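Local coordinates for protein ofchtiv-allosamidin (Ostrinia furnacalis, PDB 6JMB) that probably hydrolyses chitin as a group IV insect chitinase of glycoside hydrolase family 18, and binds the inhibitor allosamidin, at residues V80-W85 and A90-M95; L121-E126 and E141-L146; T145-L150 and L161-S166. All coordinates share one frame; numbering follows the deposited sequence.

Interaction 1 of 3, residues V80-W85 and A90-M95. With NAA (2-acetamido-2-deoxy-beta-D-allopyranose), chain B; AMI (allosamizoline), chain C.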
loop_
_atom_site.group_PDB
_atom_site.type_symbol
_atom_site.label_atom_id
_atom_site.label_comp_id
_atom_site.label_asym_id
_atom_site.label_seq_id
_atom_site.Cartn_x
_atom_site.Cartn_y
_atom_site.Cartn_z
ATOM N N VAL A 80 -4.837 6.592 -11.473
ATOM C CA VAL A 80 -4.503 7.674 -10.556
ATOM C C VAL A 80 -5.218 7.391 -9.237
ATOM O O VAL A 80 -6.383 6.966 -9.227
ATOM C CB VAL A 80 -4.850 9.053 -11.152
ATOM C CG1 VAL A 80 -6.375 9.250 -11.320
ATOM C CG2 VAL A 80 -4.242 10.171 -10.327
ATOM N N ALA A 81 -4.502 7.564 -8.129
ATOM C CA ALA A 81 -5.050 7.304 -6.800
ATOM C C ALA A 81 -5.402 8.613 -6.107
ATOM O O ALA A 81 -4.577 9.531 -6.039
ATOM C CB ALA A 81 -4.052 6.525 -5.938
ATOM N N VAL A 82 -6.628 8.696 -5.593
ATOM C CA VAL A 82 -7.082 9.852 -4.827
ATOM C C VAL A 82 -7.089 9.488 -3.350
ATOM O O VAL A 82 -7.542 8.401 -2.968
ATOM C CB VAL A 82 -8.468 10.328 -5.305
ATOM C CG1 VAL A 82 -9.548 9.254 -5.080
ATOM C CG2 VAL A 82 -8.845 11.651 -4.640
ATOM N N GLY A 83 -6.574 10.388 -2.521
ATOM C CA GLY A 83 -6.612 10.188 -1.089
ATOM C C GLY A 83 -5.242 9.982 -0.491
ATOM O O GLY A 83 -4.332 10.791 -0.706
ATOM N N GLY A 84 -5.089 8.906 0.266
ATOM C CA GLY A 84 -3.858 8.650 0.978
ATOM C C GLY A 84 -3.922 9.135 2.414
ATOM O O GLY A 84 -4.771 9.943 2.795
ATOM N N TRP A 85 -2.982 8.634 3.220
ATOM C CA TRP A 85 -2.943 8.958 4.643
ATOM C C TRP A 85 -2.940 10.467 4.891
ATOM O O TRP A 85 -3.721 10.977 5.704
ATOM C CB TRP A 85 -1.705 8.304 5.265
ATOM C CG TRP A 85 -1.512 8.619 6.709
ATOM C CD1 TRP A 85 -0.603 9.487 7.248
ATOM C CD2 TRP A 85 -2.239 8.064 7.805
ATOM N NE1 TRP A 85 -0.727 9.508 8.615
ATOM C CE2 TRP A 85 -1.722 8.640 8.983
ATOM C CE3 TRP A 85 -3.277 7.135 7.907
ATOM C CZ2 TRP A 85 -2.213 8.318 10.247
ATOM C CZ3 TRP A 85 -3.759 6.815 9.164
ATOM C CH2 TRP A 85 -3.225 7.403 10.315
ATOM N N ALA A 90 -11.905 14.071 6.571
ATOM C CA ALA A 90 -12.999 15.041 6.642
ATOM C C ALA A 90 -13.543 15.425 5.269
ATOM O O ALA A 90 -14.762 15.446 5.052
ATOM C CB ALA A 90 -12.524 16.291 7.380
ATOM N N GLN A 91 -12.660 15.763 4.329
ATOM C CA GLN A 91 -13.154 16.258 3.047
ATOM C C GLN A 91 -13.884 15.166 2.277
ATOM O O GLN A 91 -14.873 15.447 1.587
ATOM C CB GLN A 91 -12.015 16.835 2.213
ATOM C CG GLN A 91 -11.383 18.082 2.803
ATOM C CD GLN A 91 -10.095 18.462 2.106
ATOM O OE1 GLN A 91 -10.029 19.488 1.427
ATOM N NE2 GLN A 91 -9.067 17.640 2.266
ATOM N N TYR A 92 -13.417 13.914 2.399
ATOM C CA TYR A 92 -14.071 12.782 1.745
ATOM C C TYR A 92 -15.419 12.494 2.383
ATOM O O TYR A 92 -16.391 12.177 1.685
ATOM C CB TYR A 92 -13.146 11.550 1.788
ATOM C CG TYR A 92 -11.892 11.814 0.996
ATOM C CD1 TYR A 92 -10.808 12.459 1.575
ATOM C CD2 TYR A 92 -11.822 11.499 -0.352
ATOM C CE1 TYR A 92 -9.685 12.768 0.838
ATOM C CE2 TYR A 92 -10.700 11.800 -1.097
ATOM C CZ TYR A 92 -9.636 12.429 -0.495
ATOM O OH TYR A 92 -8.520 12.747 -1.235
ATOM N N SER A 93 -15.494 12.615 3.709
ATOM C CA SER A 93 -16.756 12.447 4.419
ATOM C C SER A 93 -17.779 13.482 3.966
ATOM O O SER A 93 -18.941 13.151 3.697
ATOM C CB SER A 93 -16.488 12.560 5.919
ATOM O OG SER A 93 -17.676 12.415 6.673
ATOM N N ILE A 94 -17.360 14.745 3.866
ATOM C CA ILE A 94 -18.264 15.802 3.410
ATOM C C ILE A 94 -18.684 15.564 1.965
ATOM O O ILE A 94 -19.871 15.634 1.626
ATOM C CB ILE A 94 -17.602 17.177 3.588
ATOM C CG1 ILE A 94 -17.406 17.484 5.069
ATOM C CG2 ILE A 94 -18.439 18.261 2.917
ATOM C CD1 ILE A 94 -16.438 18.625 5.313
ATOM N N MET A 95 -17.720 15.263 1.093
ATOM C CA MET A 95 -18.028 15.075 -0.322
ATOM C C MET A 95 -19.002 13.922 -0.523
ATOM O O MET A 95 -19.978 14.035 -1.276
ATOM C CB MET A 95 -16.737 14.819 -1.106
ATOM C CG MET A 95 -16.951 14.443 -2.577
ATOM S SD MET A 95 -17.188 12.678 -2.899
ATOM C CE MET A 95 -15.537 12.049 -2.594
HETATM C C1 NAA B . 2.271 7.112 3.144
HETATM C C2 NAA B . 3.758 7.428 3.192
HETATM C C3 NAA B . 4.029 8.815 3.636
HETATM C C4 NAA B . 3.297 9.814 2.760
HETATM C C5 NAA B . 1.810 9.486 2.757
HETATM C C6 NAA B . 1.010 10.387 1.866
HETATM C C7 NAA B . 5.238 5.381 3.620
HETATM C C8 NAA B . 5.762 4.332 4.605
HETATM N N2 NAA B . 4.312 6.412 4.151
HETATM O O3 NAA B . 3.594 8.931 5.026
HETATM O O4 NAA B . 3.442 11.170 3.230
HETATM O O5 NAA B . 1.632 8.123 2.260
HETATM O O6 NAA B . -0.347 10.034 2.016
HETATM O O7 NAA B . 5.558 5.392 2.493
HETATM C C1 AMI C . -0.553 3.377 2.405
HETATM C C2 AMI C . -1.373 4.690 2.083
HETATM C C3 AMI C . -0.358 5.704 1.895
HETATM C C4 AMI C . 0.825 5.269 2.854
HETATM C C5 AMI C . 0.920 3.852 2.539
HETATM C C6 AMI C . 1.712 3.026 3.618
HETATM C C7 AMI C . -1.637 3.191 0.478
HETATM C C8 AMI C . -3.193 3.254 -1.536
HETATM C C9 AMI C . -1.646 1.243 -1.175
HETATM N N2 AMI C . -2.054 4.425 0.999
HETATM N N7 AMI C . -2.163 2.569 -0.743
HETATM O O3 AMI C . -0.881 7.001 2.178
HETATM O O4 AMI C . 2.084 5.859 2.561
HETATM O O6 AMI C . 1.129 3.266 4.882
HETATM O O7 AMI C . -0.681 2.562 1.219
#
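Tyr-92 reaches from helix 90-97 to the end of strand 77-83 and lays its phenol end against Val-82 and Gly-83. The ring meets the valine at its edge: Val-82 CG2 lies near the ring plane, 3.6 Å from Tyr-92 OH and 4.0 Å from Tyr-92 CE2. That methyl stands opposite the backbone N across the CA-CB bond, the branch that the strand turns to the helix. At Gly-83 the approach is oblique, with Tyr-92 OH 3.2 Å from Gly-83 CA. The Gly-83 N lies at a similar distance but at a poor angle, and the hydroxyl is hydrogen-bonded instead to Glu-87 OE1 in the intervening loop. Chi1 of Tyr-92, -64°, sets the ring opposite its own carbonyl carbon and aims it at the strand. With an alanine here the helix would probably lose its grip on the strand end, leaving a gap beside Val-82 CG2 and Glu-87 without its phenol partner. The backbone angles of Gly-83 alone demand a glycine, because a CB would press on the preceding carbonyl O; at Gly-84 a CB would also crowd the allopyranose O6. Beyond these glycines the chain turns to the inhibitor, and the amide of Trp-85 gives an almost straight hydrogen bond to O3 of allosamizoline, 2.9 Å from Trp-85 N at an N-H...O angle of 175°. A loop leaving the carboxyl end of a barrel strand and meeting the ligand through its backbone is typical of the TIM-barrel active-site cleft, here that of a family 18 chitinase.

Interaction 2 of 3, residues L121-E126 and E141-L146. With AMI (allosamizoline), chain C.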
loop_
_atom_site.group_PDB
_atom_site.type_symbol
_atom_site.label_atom_id
_atom_site.label_comp_id
_atom_site.label_asym_id
_atom_site.label_seq_id
_atom_site.Cartn_x
_atom_site.Cartn_y
_atom_site.Cartn_z
ATOM N N LEU A 121 -9.423 5.038 -11.855
ATOM C CA LEU A 121 -9.281 5.713 -10.576
ATOM C C LEU A 121 -9.168 4.680 -9.467
ATOM O O LEU A 121 -9.927 3.705 -9.434
ATOM C CB LEU A 121 -10.518 6.581 -10.298
ATOM C CG LEU A 121 -10.552 7.319 -8.957
ATOM C CD1 LEU A 121 -9.504 8.421 -8.922
ATOM C CD2 LEU A 121 -11.939 7.886 -8.681
ATOM N N ASP A 122 -8.226 4.903 -8.557
ATOM C CA ASP A 122 -8.119 4.147 -7.319
ATOM C C ASP A 122 -8.515 5.076 -6.181
ATOM O O ASP A 122 -7.997 6.194 -6.084
ATOM C CB ASP A 122 -6.677 3.669 -7.125
ATOM C CG ASP A 122 -6.497 2.857 -5.864
ATOM O OD1 ASP A 122 -7.267 1.894 -5.647
ATOM O OD2 ASP A 122 -5.577 3.177 -5.080
ATOM N N VAL A 123 -9.442 4.635 -5.338
ATOM C CA VAL A 123 -9.918 5.446 -4.221
ATOM C C VAL A 123 -9.267 4.944 -2.940
ATOM O O VAL A 123 -9.445 3.778 -2.557
ATOM C CB VAL A 123 -11.450 5.428 -4.116
ATOM C CG1 VAL A 123 -11.904 6.358 -3.000
ATOM C CG2 VAL A 123 -12.075 5.847 -5.442
ATOM N N ASP A 124 -8.501 5.822 -2.289
ATOM C CA ASP A 124 -7.788 5.525 -1.050
ATOM C C ASP A 124 -8.196 6.524 0.032
ATOM O O ASP A 124 -7.369 7.290 0.537
ATOM C CB ASP A 124 -6.276 5.568 -1.317
ATOM C CG ASP A 124 -5.441 5.274 -0.086
ATOM O OD1 ASP A 124 -5.926 4.589 0.835
ATOM O OD2 ASP A 124 -4.282 5.728 -0.048
ATOM N N TRP A 125 -9.480 6.542 0.379
ATOM C CA TRP A 125 -9.975 7.383 1.460
ATOM C C TRP A 125 -9.590 6.732 2.783
ATOM O O TRP A 125 -10.010 5.606 3.069
ATOM C CB TRP A 125 -11.493 7.487 1.312
ATOM C CG TRP A 125 -12.286 8.116 2.438
ATOM C CD1 TRP A 125 -11.823 8.670 3.606
ATOM C CD2 TRP A 125 -13.708 8.246 2.469
ATOM N NE1 TRP A 125 -12.884 9.135 4.360
ATOM C CE2 TRP A 125 -14.049 8.878 3.685
ATOM C CE3 TRP A 125 -14.729 7.884 1.585
ATOM C CZ2 TRP A 125 -15.374 9.160 4.035
ATOM C CZ3 TRP A 125 -16.044 8.166 1.929
ATOM C CH2 TRP A 125 -16.354 8.789 3.151
ATOM N N GLU A 126 -8.795 7.431 3.593
ATOM C CA GLU A 126 -8.297 6.884 4.858
ATOM C C GLU A 126 -8.843 7.709 6.025
ATOM O O GLU A 126 -8.214 8.681 6.451
ATOM C CB GLU A 126 -6.756 6.818 4.839
ATOM C CG GLU A 126 -6.242 6.007 3.643
ATOM C CD GLU A 126 -4.820 5.505 3.774
ATOM O OE1 GLU A 126 -4.118 5.852 4.744
ATOM O OE2 GLU A 126 -4.401 4.727 2.889
ATOM N N GLU A 141 -22.118 3.980 4.420
ATOM C CA GLU A 141 -23.078 3.967 3.322
ATOM C C GLU A 141 -22.606 4.847 2.174
ATOM O O GLU A 141 -22.641 4.433 1.008
ATOM C CB GLU A 141 -24.458 4.422 3.802
ATOM C CG GLU A 141 -25.422 4.644 2.645
ATOM C CD GLU A 141 -26.714 5.324 3.046
ATOM O OE1 GLU A 141 -26.982 5.457 4.258
ATOM O OE2 GLU A 141 -27.469 5.725 2.134
ATOM N N GLN A 142 -22.156 6.065 2.490
ATOM C CA GLN A 142 -21.853 7.020 1.430
ATOM C C GLN A 142 -20.663 6.572 0.594
ATOM O O GLN A 142 -20.611 6.867 -0.604
ATOM C CB GLN A 142 -21.629 8.420 2.007
ATOM C CG GLN A 142 -22.785 8.957 2.851
ATOM C CD GLN A 142 -24.131 8.857 2.160
ATOM O OE1 GLN A 142 -24.238 9.031 0.950
ATOM N NE2 GLN A 142 -25.175 8.585 2.938
ATOM N N PHE A 143 -19.706 5.870 1.205
ATOM C CA PHE A 143 -18.600 5.297 0.445
ATOM C C PHE A 143 -19.116 4.345 -0.627
ATOM O O PHE A 143 -18.709 4.419 -1.791
ATOM C CB PHE A 143 -17.655 4.576 1.409
ATOM C CG PHE A 143 -16.427 3.991 0.759
ATOM C CD1 PHE A 143 -15.538 4.783 0.043
ATOM C CD2 PHE A 143 -16.143 2.647 0.908
ATOM C CE1 PHE A 143 -14.389 4.228 -0.527
ATOM C CE2 PHE A 143 -15.006 2.087 0.334
ATOM C CZ PHE A 143 -14.129 2.880 -0.375
ATOM N N SER A 144 -20.040 3.456 -0.258
ATOM C CA SER A 144 -20.587 2.526 -1.239
ATOM C C SER A 144 -21.418 3.240 -2.298
ATOM O O SER A 144 -21.371 2.872 -3.476
ATOM C CB SER A 144 -21.386 1.431 -0.537
ATOM O OG SER A 144 -20.498 0.531 0.112
ATOM N N THR A 145 -22.177 4.271 -1.908
ATOM C CA THR A 145 -22.918 5.044 -2.900
ATOM C C THR A 145 -21.970 5.720 -3.879
ATOM O O THR A 145 -22.209 5.714 -5.092
ATOM C CB THR A 145 -23.807 6.073 -2.202
ATOM O OG1 THR A 145 -24.728 5.385 -1.352
ATOM C CG2 THR A 145 -24.588 6.901 -3.220
ATOM N N LEU A 146 -20.877 6.288 -3.368
ATOM C CA LEU A 146 -19.891 6.929 -4.231
ATOM C C LEU A 146 -19.329 5.943 -5.248
ATOM O O LEU A 146 -19.215 6.258 -6.439
ATOM C CB LEU A 146 -18.771 7.507 -3.369
ATOM C CG LEU A 146 -17.577 8.094 -4.127
ATOM C CD1 LEU A 146 -17.996 9.335 -4.907
ATOM C CD2 LEU A 146 -16.451 8.424 -3.156
HETATM C C1 AMI C . -0.553 3.377 2.405
HETATM C C2 AMI C . -1.373 4.690 2.083
HETATM C C3 AMI C . -0.358 5.704 1.895
HETATM C C4 AMI C . 0.825 5.269 2.854
HETATM C C5 AMI C . 0.920 3.852 2.539
HETATM C C6 AMI C . 1.712 3.026 3.618
HETATM C C7 AMI C . -1.637 3.191 0.478
HETATM C C8 AMI C . -3.193 3.254 -1.536
HETATM C C9 AMI C . -1.646 1.243 -1.175
HETATM N N2 AMI C . -2.054 4.425 0.999
HETATM N N7 AMI C . -2.163 2.569 -0.743
HETATM O O3 AMI C . -0.881 7.001 2.178
HETATM O O4 AMI C . 2.084 5.859 2.561
HETATM O O6 AMI C . 1.129 3.266 4.882
HETATM O O7 AMI C . -0.681 2.562 1.219
#
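Phe-143 projects from helix 138-154 against Val-123 and Trp-125, joining the helix to strand 120-124 in one beta-alpha-beta unit of the TIM barrel. The aromatic contact comes first. Phe-143 CD1 sits 3.6 Å from Trp-125 CE3, and CB of the phenylalanine also borders the benzo ring of the indole. The six-membered ring of Trp-125 and the Phe-143 ring have centroids 5.7 Å apart and planes at 81°, an oblique meeting of two rings. With CG anti to the backbone N in both residues (chi1 170° for Trp-125, -177° for Phe-143), each ring is carried out from its own backbone into the space between strand and helix, where the side chains slide past each other in opposite directions. The aliphatic contact is looser: Val-123 CG1 comes to the edge of the phenylalanine ring, near its plane, 4.1 Å from Phe-143 CE1. No hydrogen bond crosses between 121-126 and 141-146; the polar end of the indole, Trp-125 NE1, is bonded to Ser-89 OG instead, and its rings also meet Tyr-92. The third kind of contact lies on the barrel side of the strand end. Asp-124, Trp-125 and Glu-126 follow one another, and while the tryptophan packs outward on the helix, the two acids point into the allosamizoline pocket. With Asp-122 they match the DxDxE signature of family 18, in whose relatives the glutamate is the proton donor, consistent with the same role here. Both carboxyl groups converge on one nitrogen of the inhibitor: allosamizoline N2 lies 2.8 Å from Asp-124 OD2 and 3.0 Å from Glu-126 OE2.

Interaction 3 of 3, residues T145-L150 and L161-S166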
loop_
_atom_site.group_PDB
_atom_site.type_symbol
_atom_site.label_atom_id
_atom_site.label_comp_id
_atom_site.label_asym_id
_atom_site.label_seq_id
_atom_site.Cartn_x
_atom_site.Cartn_y
_atom_site.Cartn_z
ATOM N N THR A 145 -22.177 4.271 -1.908
ATOM C CA THR A 145 -22.918 5.044 -2.900
ATOM C C THR A 145 -21.970 5.720 -3.879
ATOM O O THR A 145 -22.209 5.714 -5.092
ATOM C CB THR A 145 -23.807 6.073 -2.202
ATOM O OG1 THR A 145 -24.728 5.385 -1.352
ATOM C CG2 THR A 145 -24.588 6.901 -3.220
ATOM N N LEU A 146 -20.877 6.288 -3.368
ATOM C CA LEU A 146 -19.891 6.929 -4.231
ATOM C C LEU A 146 -19.329 5.943 -5.248
ATOM O O LEU A 146 -19.215 6.258 -6.439
ATOM C CB LEU A 146 -18.771 7.507 -3.369
ATOM C CG LEU A 146 -17.577 8.094 -4.127
ATOM C CD1 LEU A 146 -17.996 9.335 -4.907
ATOM C CD2 LEU A 146 -16.451 8.424 -3.156
ATOM N N LEU A 147 -18.976 4.734 -4.797
ATOM C CA LEU A 147 -18.436 3.738 -5.718
ATOM C C LEU A 147 -19.463 3.335 -6.771
ATOM O O LEU A 147 -19.124 3.174 -7.950
ATOM C CB LEU A 147 -17.953 2.511 -4.942
ATOM C CG LEU A 147 -16.780 2.745 -3.985
ATOM C CD1 LEU A 147 -16.515 1.480 -3.172
ATOM C CD2 LEU A 147 -15.532 3.188 -4.737
ATOM N N LYS A 148 -20.723 3.153 -6.361
ATOM C CA LYS A 148 -21.780 2.826 -7.316
ATOM C C LYS A 148 -21.885 3.891 -8.403
ATOM O O LYS A 148 -21.977 3.576 -9.597
ATOM C CB LYS A 148 -23.107 2.692 -6.572
ATOM C CG LYS A 148 -24.304 2.446 -7.473
ATOM C CD LYS A 148 -25.590 2.439 -6.660
ATOM C CE LYS A 148 -26.798 2.143 -7.531
ATOM N NZ LYS A 148 -28.075 2.391 -6.803
ATOM N N GLU A 149 -21.866 5.163 -8.003
ATOM C CA GLU A 149 -22.043 6.251 -8.959
ATOM C C GLU A 149 -20.814 6.426 -9.846
ATOM O O GLU A 149 -20.942 6.733 -11.040
ATOM C CB GLU A 149 -22.418 7.534 -8.216
ATOM C CG GLU A 149 -23.780 7.414 -7.518
ATOM C CD GLU A 149 -24.171 8.639 -6.719
ATOM O OE1 GLU A 149 -23.360 9.577 -6.631
ATOM O OE2 GLU A 149 -25.299 8.663 -6.171
ATOM N N LEU A 150 -19.617 6.223 -9.291
ATOM C CA LEU A 150 -18.414 6.224 -10.119
ATOM C C LEU A 150 -18.476 5.122 -11.168
ATOM O O LEU A 150 -18.186 5.354 -12.348
ATOM C CB LEU A 150 -17.170 6.049 -9.245
ATOM C CG LEU A 150 -16.670 7.295 -8.513
ATOM C CD1 LEU A 150 -15.829 6.907 -7.303
ATOM C CD2 LEU A 150 -15.867 8.211 -9.444
ATOM N N LEU A 161 -12.135 1.088 -11.897
ATOM C CA LEU A 161 -12.389 1.665 -10.581
ATOM C C LEU A 161 -11.900 0.672 -9.542
ATOM O O LEU A 161 -12.389 -0.462 -9.489
ATOM C CB LEU A 161 -13.885 1.939 -10.371
ATOM C CG LEU A 161 -14.247 2.479 -8.983
ATOM C CD1 LEU A 161 -13.618 3.846 -8.743
ATOM C CD2 LEU A 161 -15.762 2.543 -8.814
ATOM N N THR A 162 -10.942 1.087 -8.721
ATOM C CA THR A 162 -10.395 0.231 -7.675
ATOM C C THR A 162 -10.396 0.986 -6.356
ATOM O O THR A 162 -10.611 2.199 -6.314
ATOM C CB THR A 162 -8.969 -0.222 -8.017
ATOM O OG1 THR A 162 -8.089 0.911 -8.014
ATOM C CG2 THR A 162 -8.933 -0.879 -9.387
ATOM N N VAL A 163 -10.180 0.249 -5.264
ATOM C CA VAL A 163 -10.028 0.851 -3.948
ATOM C C VAL A 163 -8.823 0.247 -3.248
ATOM O O VAL A 163 -8.368 -0.853 -3.571
ATOM C CB VAL A 163 -11.284 0.686 -3.061
ATOM C CG1 VAL A 163 -12.467 1.461 -3.642
ATOM C CG2 VAL A 163 -11.614 -0.800 -2.870
ATOM N N ALA A 164 -8.305 0.998 -2.284
ATOM C CA ALA A 164 -7.359 0.504 -1.294
ATOM C C ALA A 164 -8.051 0.601 0.052
ATOM O O ALA A 164 -8.659 1.631 0.360
ATOM C CB ALA A 164 -6.094 1.359 -1.274
ATOM N N VAL A 165 -7.981 -0.469 0.846
ATOM C CA VAL A 165 -8.756 -0.574 2.079
ATOM C C VAL A 165 -7.884 -1.017 3.243
ATOM O O VAL A 165 -6.869 -1.698 3.068
ATOM C CB VAL A 165 -9.947 -1.543 1.932
ATOM C CG1 VAL A 165 -10.917 -1.050 0.857
ATOM C CG2 VAL A 165 -9.448 -2.946 1.615
ATOM N N SER A 166 -8.309 -0.642 4.448
ATOM C CA SER A 166 -7.677 -1.161 5.653
ATOM C C SER A 166 -7.900 -2.668 5.762
ATOM O O SER A 166 -8.865 -3.223 5.224
ATOM C CB SER A 166 -8.226 -0.456 6.892
ATOM O OG SER A 166 -9.630 -0.637 6.983
#
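Leu-147 and Leu-150, one turn apart on helix 138-154, pack on Leu-161 and Val-163, two residues apart on strand 160-165. The conformations decide which methyls meet. On the helix, both leucines place CG anti to the carbonyl carbon (chi1 -64° for Leu-147), and Leu-147 extends across to the strand although its CB sets off to one side. On the strand, Leu-161 takes the other common leucine form, CG opposite the backbone N (chi1 177°), which sends its branches up to the helix. One of them, CD2, enters between the two helical residues: it lies 3.5 Å from the backbone O of Leu-147, 3.8 Å from Leu-150 CB and 4.1 Å from Leu-147 CD2. Its sister methyl goes to the end of Leu-150, with Leu-161 CD1 and Leu-150 CD1 4.0 Å apart, and these two side chains cross at about a right angle. Val-163 offers a single branch. Its CG1, anti to the carbonyl carbon, is met by both methyls of Leu-147, at 3.7 Å from Leu-147 CD2 and 4.1 Å from Leu-147 CD1; both prongs of the leucine fork thus rest on it from the helix side. Along the strand the side chains alternate: Leu-161 and Val-163 face the helix, while Thr-162 turns to the barrel interior, where its hydroxyl is hydrogen-bonded to Asp-122 OD1. Segment 145-150 runs nearly antiparallel to strand residues 161-165, at 156° between their directions, the two axes coming within 9.9 Å, as in the return half of a beta-alpha-beta crossover. Helix 99-116 covers Leu-150 through Phe-105 and Ile-106, helix 178-184 covers Leu-147 and Val-163 through Val-181, and the helix layer thus continues on both flanks, while Val-163 also touches Ile-188 of strand 187-190.

From the N terminus, interaction 1 comes first, closing the short loop between strand 77-83 and helix 90-97. Interaction 2 opens later, after helix 99-116, and closes the longer connection from strand 120-124 to helix 138-154; interaction 3 starts on that same helix, sharing Thr-145 and Leu-146, and closes the return to strand 160-165. None nests within or crosses another: 1 and 2 are in series, while 2 and 3 overlap on the helix. The three strands are parallel neighbours in the barrel, so the contacts secure successive staves to their outer helices. Met-95 also packs on Leu-146, and interactions 1 and 2 share allosamizoline at the strands' carboxyl ends.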